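Desulfoferrodoxin (Rbo) (Treponema pallidum subsp. pallidum str. Nichols, PDB 1Y07) acts as a class III superoxide reductase, probably reducing superoxide to hydrogen peroxide at a single non-haem iron centre. Local coordinates at residues Ser6-Gln10 with Glu33-Val38; Glu48-Val53 with Val65-Pro71; His59-Val65 with Pro100-Leu106; Ile78-Cys82 with Leu91-Pro95. One frame throughout, in Å; residues are numbered along the deposited sequence.

Contact 1: residues Ser6-Gln10 with Glu33-Val38; sequences SFFLQ and EVLRAV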
loop_
_atom_site.group_PDB
_atom_site.type_symbol
_atom_site.label_atom_id
_atom_site.label_comp_id
_atom_site.label_asym_id
_atom_site.label_seq_id
_atom_site.Cartn_x
_atom_site.Cartn_y
_atom_site.Cartn_z
ATOM N N SER B 6 -2.606 -8.528 5.409
ATOM C CA SER B 6 -3.928 -9.072 5.305
ATOM C C SER B 6 -4.751 -8.186 4.394
ATOM O O SER B 6 -4.431 -7.001 4.217
ATOM C CB SER B 6 -4.612 -9.134 6.681
ATOM O OG SER B 6 -4.346 -7.957 7.458
ATOM N N PHE B 7 -5.809 -8.784 3.837
ATOM C CA PHE B 7 -6.666 -8.153 2.852
ATOM C C PHE B 7 -8.094 -8.356 3.232
ATOM O O PHE B 7 -8.489 -9.464 3.577
ATOM C CB PHE B 7 -6.378 -8.752 1.473
ATOM C CG PHE B 7 -4.920 -8.685 1.095
ATOM C CD1 PHE B 7 -4.058 -9.768 1.328
ATOM C CD2 PHE B 7 -4.399 -7.527 0.529
ATOM C CE1 PHE B 7 -2.685 -9.672 0.983
ATOM C CE2 PHE B 7 -3.044 -7.442 0.199
ATOM C CZ PHE B 7 -2.206 -8.524 0.428
ATOM N N PHE B 8 -8.855 -7.284 3.165
ATOM C CA PHE B 8 -10.269 -7.263 3.532
ATOM C C PHE B 8 -10.993 -6.605 2.346
ATOM O O PHE B 8 -10.725 -5.448 2.041
ATOM C CB PHE B 8 -10.472 -6.434 4.797
ATOM C CG PHE B 8 -9.592 -6.868 5.945
ATOM C CD1 PHE B 8 -8.270 -6.515 5.988
ATOM C CD2 PHE B 8 -10.103 -7.641 6.970
ATOM C CE1 PHE B 8 -7.457 -6.923 7.035
ATOM C CE2 PHE B 8 -9.288 -8.060 8.006
ATOM C CZ PHE B 8 -7.947 -7.684 8.028
ATOM N N LEU B 9 -11.926 -7.322 1.727
ATOM C CA LEU B 9 -12.506 -6.891 0.459
ATOM C C LEU B 9 -14.022 -6.776 0.534
ATOM O O LEU B 9 -14.697 -7.720 0.922
ATOM C CB LEU B 9 -12.118 -7.867 -0.652
ATOM C CG LEU B 9 -10.686 -8.449 -0.646
ATOM C CD1 LEU B 9 -10.587 -9.500 -1.694
ATOM C CD2 LEU B 9 -9.650 -7.425 -0.920
ATOM N N GLN B 10 -14.552 -5.615 0.130
ATOM C CA GLN B 10 -16.014 -5.377 0.042
ATOM C C GLN B 10 -16.661 -6.207 -1.051
ATOM O O GLN B 10 -15.943 -6.629 -1.963
ATOM C CB GLN B 10 -16.300 -3.921 -0.300
ATOM C CG GLN B 10 -16.357 -3.020 0.885
ATOM C CD GLN B 10 -17.187 -1.779 0.628
ATOM O OE1 GLN B 10 -16.690 -0.831 0.033
ATOM N NE2 GLN B 10 -18.448 -1.775 1.091
ATOM N N GLU B 33 -21.517 -4.886 5.716
ATOM C CA GLU B 33 -20.696 -6.066 5.609
ATOM C C GLU B 33 -19.885 -6.019 6.910
ATOM O O GLU B 33 -19.637 -4.944 7.441
ATOM C CB GLU B 33 -19.757 -5.982 4.398
ATOM C CG GLU B 33 -20.407 -6.042 3.010
ATOM C CD GLU B 33 -19.424 -5.620 1.909
ATOM O OE1 GLU B 33 -19.111 -4.409 1.848
ATOM O OE2 GLU B 33 -18.958 -6.483 1.116
ATOM N N VAL B 34 -19.528 -7.175 7.435
ATOM C CA VAL B 34 -18.325 -7.306 8.277
ATOM C C VAL B 34 -17.328 -8.064 7.414
ATOM O O VAL B 34 -17.604 -9.180 6.951
ATOM C CB VAL B 34 -18.634 -8.036 9.615
ATOM C CG1 VAL B 34 -17.378 -8.421 10.348
ATOM C CG2 VAL B 34 -19.481 -7.143 10.501
ATOM N N LEU B 35 -16.157 -7.477 7.174
ATOM C CA LEU B 35 -15.181 -8.075 6.278
ATOM C C LEU B 35 -14.150 -8.764 7.175
ATOM O O LEU B 35 -13.756 -8.189 8.164
ATOM C CB LEU B 35 -14.467 -7.026 5.454
ATOM C CG LEU B 35 -15.339 -6.022 4.694
ATOM C CD1 LEU B 35 -14.400 -5.059 3.950
ATOM C CD2 LEU B 35 -16.318 -6.675 3.772
ATOM N N ARG B 36 -13.805 -9.998 6.842
ATOM C CA ARG B 36 -12.752 -10.729 7.530
ATOM C C ARG B 36 -11.556 -10.874 6.601
ATOM O O ARG B 36 -11.685 -10.826 5.403
ATOM C CB ARG B 36 -13.215 -12.140 7.938
ATOM C CG ARG B 36 -14.496 -12.216 8.770
ATOM C CD ARG B 36 -14.325 -11.771 10.198
ATOM N NE ARG B 36 -15.605 -11.698 10.909
ATOM C CZ ARG B 36 -15.714 -11.423 12.206
ATOM N NH1 ARG B 36 -16.914 -11.364 12.775
ATOM N NH2 ARG B 36 -14.626 -11.223 12.939
ATOM N N ALA B 37 -10.376 -11.144 7.163
ATOM C CA ALA B 37 -9.197 -11.341 6.324
ATOM C C ALA B 37 -9.457 -12.510 5.394
ATOM O O ALA B 37 -9.834 -13.632 5.836
ATOM C CB ALA B 37 -7.994 -11.633 7.199
ATOM N N VAL B 38 -9.320 -12.257 4.095
ATOM C CA VAL B 38 -9.473 -13.335 3.113
ATOM C C VAL B 38 -8.283 -14.316 3.211
ATOM O O VAL B 38 -7.181 -13.942 3.572
ATOM C CB VAL B 38 -9.632 -12.780 1.668
ATOM C CG1 VAL B 38 -10.813 -11.825 1.562
ATOM C CG2 VAL B 38 -8.388 -12.101 1.238
HETATM O O HOH W 1 -5.744 -11.769 4.207
HETATM O O HOH W 2 -12.968 -9.446 3.536
#
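F8 lays its ring along the backbone of R36 and A37: F8 CE2 comes to 3.4 Å from A37 N, and L35 O meets the rim of the ring near its plane. The first torsion of F8 (chi1 -53°) keeps CG beside its own N and carries the ring across to the other segment, where the same side CE2–CZ also touches the methyl of A37. L35 answers from the opposite strand with its forked end, CD2 reaching L9 O at 3.4 Å and CD1 packing against the L9–Q10 peptide bond. V38 splits its two methyls: CG2 is 3.9 Å from F7 CB, whereas CG1 meets L9 CD1 at 4.0 Å, the two side chains crossing at about a right angle. At the far end the extended chains of Q10 and E33 also cross nearly perpendicularly. Q10 NE2 donates to E33 OE1 at 2.8 Å, with the acceptor only 12° out of the amide plane although amide and carboxylate are turned 44° apart.

One direct backbone bond, V38 N to F7 O at 3.0 Å, ties the segments. Elsewhere water intervenes: one molecule links F7 N to V38 O, another L9 N to R36 O, consistent with strand axes 6.0 Å apart. F17 packs on both F8 and L35, while the F7 ring meets those of W80 and Y116. The contact thus joins two short antiparallel pairs, 5-9/16-20 and 27-29/34-36, in the N-terminal region characteristic of class III superoxide reductases.

Contact 2: residues Glu48-Val53 with Val65-Pro71; sequences EKHIPV and VGSVAHP. With FE (Fe (III) ion), chain H.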
loop_
_atom_site.group_PDB
_atom_site.type_symbol
_atom_site.label_atom_id
_atom_site.label_comp_id
_atom_site.label_asym_id
_atom_site.label_seq_id
_atom_site.Cartn_x
_atom_site.Cartn_y
_atom_site.Cartn_z
ATOM N N GLU B 48 -1.826 -22.991 -11.079
ATOM C CA GLU B 48 -1.239 -22.625 -12.378
ATOM C C GLU B 48 -1.682 -21.243 -12.895
ATOM O O GLU B 48 -0.873 -20.501 -13.446
ATOM C CB GLU B 48 -1.556 -23.684 -13.448
ATOM C CG GLU B 48 -0.668 -24.918 -13.370
ATOM C CD GLU B 48 -0.862 -25.880 -14.535
ATOM O OE1 GLU B 48 -1.247 -25.442 -15.657
ATOM O OE2 GLU B 48 -0.620 -27.093 -14.328
ATOM N N LYS B 49 -2.974 -20.938 -12.757
ATOM C CA LYS B 49 -3.521 -19.700 -13.277
ATOM C C LYS B 49 -3.517 -18.592 -12.204
ATOM O O LYS B 49 -3.851 -17.455 -12.523
ATOM C CB LYS B 49 -4.948 -19.909 -13.814
ATOM C CG LYS B 49 -5.019 -20.518 -15.238
ATOM C CD LYS B 49 -6.186 -21.503 -15.387
ATOM C CE LYS B 49 -7.192 -21.088 -16.462
ATOM N NZ LYS B 49 -6.838 -21.533 -17.842
ATOM N N HIS B 50 -3.124 -18.897 -10.959
ATOM C CA HIS B 50 -3.289 -17.904 -9.868
ATOM C C HIS B 50 -2.061 -17.530 -9.046
ATOM O O HIS B 50 -2.028 -16.405 -8.534
ATOM C CB HIS B 50 -4.452 -18.266 -8.903
ATOM C CG HIS B 50 -5.813 -18.142 -9.527
ATOM N ND1 HIS B 50 -6.441 -19.205 -10.161
ATOM C CD2 HIS B 50 -6.640 -17.072 -9.659
ATOM C CE1 HIS B 50 -7.596 -18.784 -10.653
ATOM N NE2 HIS B 50 -7.716 -17.476 -10.411
ATOM N N ILE B 51 -1.059 -18.410 -8.909
ATOM C CA ILE B 51 0.159 -18.029 -8.174
ATOM C C ILE B 51 1.010 -17.005 -8.949
ATOM O O ILE B 51 1.419 -17.291 -10.072
ATOM C CB ILE B 51 1.012 -19.259 -7.795
ATOM C CG1 ILE B 51 0.255 -20.094 -6.768
ATOM C CG2 ILE B 51 2.402 -18.830 -7.295
ATOM C CD1 ILE B 51 1.006 -21.216 -6.298
ATOM N N PRO B 52 1.322 -15.855 -8.338
ATOM C CA PRO B 52 2.138 -14.828 -8.978
ATOM C C PRO B 52 3.579 -15.309 -9.181
ATOM O O PRO B 52 4.172 -15.930 -8.279
ATOM C CB PRO B 52 2.042 -13.608 -8.014
ATOM C CG PRO B 52 1.515 -14.089 -6.797
ATOM C CD PRO B 52 0.925 -15.447 -6.985
ATOM N N VAL B 53 4.080 -15.098 -10.400
ATOM C CA VAL B 53 5.458 -15.330 -10.749
ATOM C C VAL B 53 6.177 -13.999 -10.722
ATOM O O VAL B 53 5.748 -13.065 -11.380
ATOM C CB VAL B 53 5.577 -15.997 -12.178
ATOM C CG1 VAL B 53 7.015 -15.960 -12.723
ATOM C CG2 VAL B 53 5.046 -17.432 -12.156
ATOM N N VAL B 65 0.628 -13.288 -13.577
ATOM C CA VAL B 65 -0.355 -14.126 -12.900
ATOM C C VAL B 65 -0.718 -15.146 -13.933
ATOM O O VAL B 65 -1.401 -14.850 -14.928
ATOM C CB VAL B 65 -1.529 -13.324 -12.287
ATOM C CG1 VAL B 65 -2.501 -14.243 -11.491
ATOM C CG2 VAL B 65 -0.956 -12.287 -11.343
ATOM N N GLY B 66 -0.226 -16.350 -13.637
ATOM C CA GLY B 66 0.309 -17.222 -14.615
ATOM C C GLY B 66 1.803 -17.524 -14.685
ATOM O O GLY B 66 2.582 -16.747 -15.256
ATOM N N SER B 67 2.180 -18.711 -14.191
ATOM C CA SER B 67 3.235 -19.479 -14.870
ATOM C C SER B 67 2.729 -19.738 -16.311
ATOM O O SER B 67 3.514 -19.809 -17.284
ATOM C CB SER B 67 3.465 -20.821 -14.184
ATOM O OG SER B 67 2.251 -21.542 -14.192
ATOM N N VAL B 68 1.413 -19.913 -16.431
ATOM C CA VAL B 68 0.721 -19.518 -17.658
ATOM C C VAL B 68 -0.444 -18.486 -17.370
ATOM O O VAL B 68 -1.024 -18.476 -16.289
ATOM C CB VAL B 68 0.239 -20.734 -18.426
ATOM C CG1 VAL B 68 1.452 -21.633 -18.898
ATOM C CG2 VAL B 68 -0.778 -21.537 -17.605
ATOM N N ALA B 69 -0.807 -17.664 -18.360
ATOM C CA ALA B 69 -1.710 -16.522 -18.157
ATOM C C ALA B 69 -3.157 -16.808 -17.682
ATOM O O ALA B 69 -3.902 -17.590 -18.274
ATOM C CB ALA B 69 -1.744 -15.629 -19.413
ATOM N N HIS B 70 -3.545 -16.080 -16.634
ATOM C CA HIS B 70 -4.911 -16.013 -16.133
ATOM C C HIS B 70 -5.779 -15.150 -17.034
ATOM O O HIS B 70 -5.298 -14.179 -17.609
ATOM C CB HIS B 70 -4.902 -15.377 -14.730
ATOM C CG HIS B 70 -6.227 -15.421 -14.024
ATOM N ND1 HIS B 70 -7.287 -14.597 -14.351
ATOM C CD2 HIS B 70 -6.656 -16.197 -13.001
ATOM C CE1 HIS B 70 -8.305 -14.859 -13.556
ATOM N NE2 HIS B 70 -7.945 -15.820 -12.722
ATOM N N PRO B 71 -7.063 -15.477 -17.121
ATOM C CA PRO B 71 -8.058 -14.633 -17.785
ATOM C C PRO B 71 -8.066 -13.168 -17.340
ATOM O O PRO B 71 -7.955 -12.869 -16.172
ATOM C CB PRO B 71 -9.383 -15.297 -17.408
ATOM C CG PRO B 71 -9.042 -16.708 -17.259
ATOM C CD PRO B 71 -7.670 -16.742 -16.652
HETATM FE FE FE H . -9.620 -16.575 -11.217
#
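H50 NE2 and H70 NE2 lie 2.9 Å apart without a hydrogen bond between them, because both are spent on the same iron. The metal is 2.3 Å from H50 NE2 and 2.4 Å from H70 NE2; H76, C119 and H122 complete its five ligands, the four histidines and one cysteine of the mononuclear iron site of superoxide reductases. The two imidazoles form an offset edge-to-face pair with planes at 76°, the CD2 edge of H70 turned to one face of H50.

H70 holds CG opposite its backbone N (chi1 -172°), and its ring lies with K49 O at the edge, in plane and 3.1 Å from CD2. V65 CG1 also touches this carbonyl, 3.6 Å from K49 O. Farther from the metal the link is slighter, with V53 CG2 against S67 N and a weak hydrogen bond from S67 OG to E48 O.

Each ring is also gripped on its other nitrogen. H70 ND1 donates to P71 O at 2.6 Å, in the carbonyl plane on a lone pair, and H50 ND1 donates to A46 O. Together with the iron, these carbonyls probably hold the ring rotation and may make the imidazoles stronger electron donors to the metal.

Contact 3: residues His59-Val65 with Pro100-Leu106; sequences HEVKVKV and PEVTFAL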
loop_
_atom_site.group_PDB
_atom_site.type_symbol
_atom_site.label_atom_id
_atom_site.label_comp_id
_atom_site.label_asym_id
_atom_site.label_seq_id
_atom_site.Cartn_x
_atom_site.Cartn_y
_atom_site.Cartn_z
ATOM N N HIS B 59 16.125 -2.872 -10.667
ATOM C CA HIS B 59 15.321 -2.231 -9.646
ATOM C C HIS B 59 13.877 -2.338 -10.116
ATOM O O HIS B 59 13.039 -1.643 -9.557
ATOM C CB HIS B 59 15.835 -0.777 -9.398
ATOM C CG HIS B 59 17.245 -0.718 -8.824
ATOM N ND1 HIS B 59 18.067 0.388 -8.943
ATOM C CD2 HIS B 59 18.003 -1.670 -8.213
ATOM C CE1 HIS B 59 19.249 0.128 -8.396
ATOM N NE2 HIS B 59 19.234 -1.113 -7.932
ATOM N N GLU B 60 13.544 -3.174 -11.104
ATOM C CA GLU B 60 12.174 -3.449 -11.511
ATOM C C GLU B 60 11.794 -4.910 -11.242
ATOM O O GLU B 60 12.596 -5.854 -11.388
ATOM C CB GLU B 60 11.945 -3.084 -12.992
ATOM C CG GLU B 60 11.919 -1.561 -13.142
ATOM C CD GLU B 60 11.320 -1.010 -14.452
ATOM O OE1 GLU B 60 11.613 -1.596 -15.534
ATOM O OE2 GLU B 60 10.614 0.073 -14.408
ATOM N N VAL B 61 10.525 -5.083 -10.895
ATOM C CA VAL B 61 9.973 -6.383 -10.512
ATOM C C VAL B 61 8.715 -6.542 -11.311
ATOM O O VAL B 61 7.759 -5.771 -11.129
ATOM C CB VAL B 61 9.602 -6.397 -9.013
ATOM C CG1 VAL B 61 8.878 -7.711 -8.647
ATOM C CG2 VAL B 61 10.818 -6.163 -8.116
ATOM N N LYS B 62 8.685 -7.509 -12.212
ATOM C CA LYS B 62 7.511 -7.798 -13.011
ATOM C C LYS B 62 6.801 -8.933 -12.331
ATOM O O LYS B 62 7.440 -9.921 -11.937
ATOM C CB LYS B 62 7.914 -8.203 -14.416
ATOM C CG LYS B 62 6.778 -8.396 -15.427
ATOM C CD LYS B 62 7.314 -9.058 -16.697
ATOM C CE LYS B 62 7.232 -8.145 -17.920
ATOM N NZ LYS B 62 7.157 -8.968 -19.183
ATOM N N VAL B 63 5.503 -8.794 -12.163
ATOM C CA VAL B 63 4.700 -9.857 -11.588
ATOM C C VAL B 63 3.705 -10.383 -12.611
ATOM O O VAL B 63 2.932 -9.640 -13.147
ATOM C CB VAL B 63 3.931 -9.411 -10.360
ATOM C CG1 VAL B 63 3.099 -10.580 -9.855
ATOM C CG2 VAL B 63 4.922 -8.870 -9.279
ATOM N N LYS B 64 3.735 -11.689 -12.882
ATOM C CA LYS B 64 2.859 -12.302 -13.897
ATOM C C LYS B 64 1.917 -13.322 -13.239
ATOM O O LYS B 64 2.372 -14.097 -12.406
ATOM C CB LYS B 64 3.655 -13.063 -14.967
ATOM C CG LYS B 64 4.934 -12.413 -15.524
ATOM C CD LYS B 64 5.579 -13.365 -16.537
ATOM C CE LYS B 64 4.771 -13.412 -17.801
ATOM N NZ LYS B 64 4.306 -12.056 -18.199
ATOM N N VAL B 65 0.628 -13.288 -13.577
ATOM C CA VAL B 65 -0.355 -14.126 -12.900
ATOM C C VAL B 65 -0.718 -15.146 -13.933
ATOM O O VAL B 65 -1.401 -14.850 -14.928
ATOM C CB VAL B 65 -1.529 -13.324 -12.287
ATOM C CG1 VAL B 65 -2.501 -14.243 -11.491
ATOM C CG2 VAL B 65 -0.956 -12.287 -11.343
ATOM N N PRO B 100 -2.417 -10.081 -17.716
ATOM C CA PRO B 100 -2.393 -10.361 -16.278
ATOM C C PRO B 100 -0.990 -10.188 -15.753
ATOM O O PRO B 100 -0.392 -11.137 -15.300
ATOM C CB PRO B 100 -2.845 -11.832 -16.205
ATOM C CG PRO B 100 -2.305 -12.409 -17.477
ATOM C CD PRO B 100 -2.386 -11.319 -18.516
ATOM N N GLU B 101 -0.421 -8.988 -15.902
ATOM C CA GLU B 101 0.916 -8.691 -15.410
ATOM C C GLU B 101 1.053 -7.215 -15.097
ATOM O O GLU B 101 0.373 -6.381 -15.678
ATOM C CB GLU B 101 1.972 -9.063 -16.456
ATOM C CG GLU B 101 1.840 -8.275 -17.711
ATOM C CD GLU B 101 3.086 -8.344 -18.579
ATOM O OE1 GLU B 101 3.353 -9.401 -19.128
ATOM O OE2 GLU B 101 3.795 -7.309 -18.714
ATOM N N VAL B 102 1.967 -6.899 -14.209
ATOM C CA VAL B 102 2.280 -5.502 -13.871
ATOM C C VAL B 102 3.701 -5.421 -13.335
ATOM O O VAL B 102 4.227 -6.393 -12.853
ATOM C CB VAL B 102 1.243 -4.964 -12.851
ATOM C CG1 VAL B 102 1.506 -5.540 -11.463
ATOM C CG2 VAL B 102 1.140 -3.425 -12.912
ATOM N N THR B 103 4.327 -4.274 -13.458
ATOM C CA THR B 103 5.666 -4.098 -13.014
ATOM C C THR B 103 5.701 -3.008 -11.931
ATOM O O THR B 103 4.955 -2.022 -11.982
ATOM C CB THR B 103 6.504 -3.647 -14.158
ATOM O OG1 THR B 103 6.438 -4.673 -15.173
ATOM C CG2 THR B 103 8.024 -3.508 -13.760
ATOM N N PHE B 104 6.565 -3.213 -10.964
ATOM C CA PHE B 104 6.817 -2.283 -9.897
ATOM C C PHE B 104 8.273 -1.871 -9.997
ATOM O O PHE B 104 9.092 -2.667 -10.441
ATOM C CB PHE B 104 6.627 -2.999 -8.587
ATOM C CG PHE B 104 5.219 -3.505 -8.384
ATOM C CD1 PHE B 104 4.874 -4.790 -8.764
ATOM C CD2 PHE B 104 4.270 -2.715 -7.797
ATOM C CE1 PHE B 104 3.570 -5.290 -8.588
ATOM C CE2 PHE B 104 2.962 -3.228 -7.593
ATOM C CZ PHE B 104 2.632 -4.494 -8.013
ATOM N N ALA B 105 8.601 -0.675 -9.526
ATOM C CA ALA B 105 9.975 -0.216 -9.384
ATOM C C ALA B 105 10.413 -0.070 -7.940
ATOM O O ALA B 105 9.577 0.348 -7.075
ATOM C CB ALA B 105 10.102 1.120 -10.107
ATOM N N LEU B 106 11.675 -0.414 -7.651
ATOM C CA LEU B 106 12.275 -0.383 -6.333
ATOM C C LEU B 106 13.423 0.600 -6.326
ATOM O O LEU B 106 14.075 0.816 -7.351
ATOM C CB LEU B 106 12.726 -1.830 -5.926
ATOM C CG LEU B 106 11.640 -2.748 -5.300
ATOM C CD1 LEU B 106 10.428 -2.984 -6.236
ATOM C CD2 LEU B 106 12.242 -4.091 -4.816
HETATM O O HOH W 3 1.157 -12.634 -17.771
#
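V61 with F104 and V63 with V102 are the hydrogen-bonded pairs of an antiparallel ladder between strands 60-65 and 101-105, whose directions differ by 160°. V63 N to V102 O is 2.8 Å and almost straight at 177°; the return bond from V102 N to V63 O is longer, 3.1 Å. The ladder is prolonged at its ends by L106 N to H59 O and V65 N to P100 O.

On the face carrying V61, V63 and F104, V63 CG2 approaches the edge of the F104 ring, 3.9 Å from CE1, and V61 CG2 meets L106 CD1 at 3.7 Å. This apolar face turns to V81 and L83 of strand 78-85, as expected of one layer in the beta sandwich of an E-set (immunoglobulin-like) domain; strand 52-57 lies on the other side of 60-65.

The other face, with E60, K62, K64, E101 and T103, is mostly polar. K64 and E101 run side by side, and the bends at the end of the lysine (chi3 72°) bring NZ to 3.0 Å from E101 OE1. K62 NZ adds a long salt bridge to E101 OE2, 3.8 Å away. A water accepts from K64 NZ and donates to P100 O, while T107 of the second subunit packs on T103 and E60.

Contact 4: residues Ile78-Cys82 with Leu91-Pro95; sequences IAWVC and LKELP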
loop_
_atom_site.group_PDB
_atom_site.type_symbol
_atom_site.label_atom_id
_atom_site.label_comp_id
_atom_site.label_asym_id
_atom_site.label_seq_id
_atom_site.Cartn_x
_atom_site.Cartn_y
_atom_site.Cartn_z
ATOM N N ILE B 78 -7.886 -10.600 -13.017
ATOM C CA ILE B 78 -7.003 -10.210 -11.891
ATOM C C ILE B 78 -7.181 -8.721 -11.632
ATOM O O ILE B 78 -6.912 -7.873 -12.489
ATOM C CB ILE B 78 -5.523 -10.511 -12.191
ATOM C CG1 ILE B 78 -5.322 -11.980 -12.601
ATOM C CG2 ILE B 78 -4.684 -10.158 -10.979
ATOM C CD1 ILE B 78 -6.008 -12.979 -11.666
ATOM N N ALA B 79 -7.583 -8.397 -10.418
ATOM C CA ALA B 79 -7.940 -7.030 -10.044
ATOM C C ALA B 79 -6.727 -6.192 -9.727
ATOM O O ALA B 79 -6.631 -5.043 -10.151
ATOM C CB ALA B 79 -8.822 -7.061 -8.872
ATOM N N TRP B 80 -5.795 -6.772 -8.994
ATOM C CA TRP B 80 -4.638 -6.031 -8.502
ATOM C C TRP B 80 -3.538 -7.002 -8.089
ATOM O O TRP B 80 -3.786 -8.208 -7.886
ATOM C CB TRP B 80 -5.029 -5.041 -7.365
ATOM C CG TRP B 80 -5.804 -5.630 -6.177
ATOM C CD1 TRP B 80 -7.132 -5.460 -5.916
ATOM C CD2 TRP B 80 -5.290 -6.433 -5.098
ATOM N NE1 TRP B 80 -7.495 -6.126 -4.763
ATOM C CE2 TRP B 80 -6.391 -6.738 -4.236
ATOM C CE3 TRP B 80 -4.028 -6.972 -4.786
ATOM C CZ2 TRP B 80 -6.252 -7.533 -3.111
ATOM C CZ3 TRP B 80 -3.893 -7.764 -3.659
ATOM C CH2 TRP B 80 -4.986 -8.010 -2.821
ATOM N N VAL B 81 -2.335 -6.468 -7.960
ATOM C CA VAL B 81 -1.174 -7.167 -7.452
ATOM C C VAL B 81 -0.573 -6.257 -6.383
ATOM O O VAL B 81 -0.468 -5.029 -6.589
ATOM C CB VAL B 81 -0.111 -7.439 -8.567
ATOM C CG1 VAL B 81 1.183 -7.967 -7.979
ATOM C CG2 VAL B 81 -0.706 -8.382 -9.623
ATOM N N CYS B 82 -0.211 -6.854 -5.269
ATOM C CA CYS B 82 0.446 -6.174 -4.145
ATOM C C CYS B 82 1.850 -6.779 -3.990
ATOM O O CYS B 82 2.017 -7.990 -4.077
ATOM C CB CYS B 82 -0.387 -6.358 -2.885
ATOM S SG CYS B 82 0.355 -5.758 -1.370
ATOM N N LEU B 91 0.911 -1.423 -4.271
ATOM C CA LEU B 91 -0.225 -2.075 -4.853
ATOM C C LEU B 91 -0.601 -1.346 -6.117
ATOM O O LEU B 91 -0.624 -0.121 -6.164
ATOM C CB LEU B 91 -1.363 -2.201 -3.851
ATOM C CG LEU B 91 -2.612 -3.025 -4.253
ATOM C CD1 LEU B 91 -3.329 -3.588 -3.034
ATOM C CD2 LEU B 91 -3.472 -2.141 -5.063
ATOM N N LYS B 92 -0.800 -2.118 -7.182
ATOM C CA LYS B 92 -1.301 -1.576 -8.438
ATOM C C LYS B 92 -2.476 -2.387 -8.919
ATOM O O LYS B 92 -2.428 -3.628 -8.977
ATOM C CB LYS B 92 -0.187 -1.644 -9.535
ATOM C CG LYS B 92 0.976 -0.686 -9.304
ATOM C CD LYS B 92 2.029 -0.712 -10.417
ATOM C CE LYS B 92 2.906 0.515 -10.433
ATOM N NZ LYS B 92 3.789 0.554 -11.544
ATOM N N GLU B 93 -3.535 -1.691 -9.299
ATOM C CA GLU B 93 -4.659 -2.339 -9.961
ATOM C C GLU B 93 -4.267 -2.631 -11.409
ATOM O O GLU B 93 -3.496 -1.902 -12.015
ATOM C CB GLU B 93 -5.897 -1.462 -9.885
ATOM C CG GLU B 93 -6.335 -1.278 -8.453
ATOM C CD GLU B 93 -7.531 -0.348 -8.226
ATOM O OE1 GLU B 93 -7.842 0.453 -9.129
ATOM O OE2 GLU B 93 -8.137 -0.402 -7.117
ATOM N N LEU B 94 -4.772 -3.710 -11.964
ATOM C CA LEU B 94 -4.508 -4.086 -13.360
ATOM C C LEU B 94 -5.665 -3.653 -14.318
ATOM O O LEU B 94 -6.825 -3.890 -14.006
ATOM C CB LEU B 94 -4.395 -5.615 -13.422
ATOM C CG LEU B 94 -2.962 -6.138 -13.253
ATOM C CD1 LEU B 94 -2.420 -5.978 -11.858
ATOM C CD2 LEU B 94 -2.910 -7.596 -13.617
ATOM N N PRO B 95 -5.374 -2.998 -15.451
ATOM C CA PRO B 95 -6.409 -2.722 -16.465
ATOM C C PRO B 95 -7.023 -4.034 -16.907
ATOM O O PRO B 95 -6.268 -4.956 -17.259
ATOM C CB PRO B 95 -5.612 -2.062 -17.598
ATOM C CG PRO B 95 -4.469 -1.429 -16.887
ATOM C CD PRO B 95 -4.086 -2.428 -15.849
HETATM O O HOH W 4 -8.337 -6.117 -13.946
#
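V81 and K92 form a hydrogen-bonded antiparallel pair, flanked by the non-hydrogen-bonded pairs W80–E93 and C82–L91. V81 and K92 exchange two bonds, V81 N to K92 O and K92 N to V81 O, both 3.0 Å long. The bond from L94 N to A79 O is similar in length, 2.9 Å, but differs in direction: the donor stands 40° out of the carbonyl plane. Beyond it a water donates to both I78 O and L94 O, bridging the ends of the segments.

These bonds belong to the beta hairpin 78-85/88-93, part of the four-stranded sheet that also holds 112-119 and 123-127, with 88-93 outermost within the chain. L91 pairs further with a strand of the second subunit, so the sheet continues across the dimer interface.

Apolar contacts differ on the two faces. Beside V81, the L94 fork does the packing: CD1 is 3.7 Å from V81 CG2, and CD2 touches I78 CG2 at 4.1 Å with the two side chains running alongside each other. V81 also meets V102 and F104 of the other sheet. On the W80 face, L91 places CD1 over one face of the six-membered ring, offset toward the rim near CE3, 4.2 Å from the centroid and 23° off the normal, a CH-pi contact. The same methyl touches C82 CB at 4.0 Å. F16 stacks on the indole.

The charged ends find partners elsewhere: K92 NZ donates to T103 O of strand 101-105, joining the two sheets, and E93 OE2 makes a salt bridge with R3 of the second subunit.

In the fold
Contact 4 is the buried one, its centre about 7 Å from the centre of the chain; the other three are only partly buried. Contact 1 stands apart in the N-terminal region, on the opposite side of the chain's centre from contacts 2 and 3, and touches contact 4 through F7 and L9 on W80. Contacts 2 and 3 share V65 and the sheet of strands 52-57 and 60-65, while I78 of contact 4 lies against both V65 and H70. Chemically, contact 1 combines one direct backbone bond, two water bridges and side-chain packing, contact 2 metal ligation, contact 3 a regular ladder with salt bridges, and contact 4 a ladder flanked by apolar packing. Contacts 1, 3 and 4 touch the second subunit; contact 2 does not.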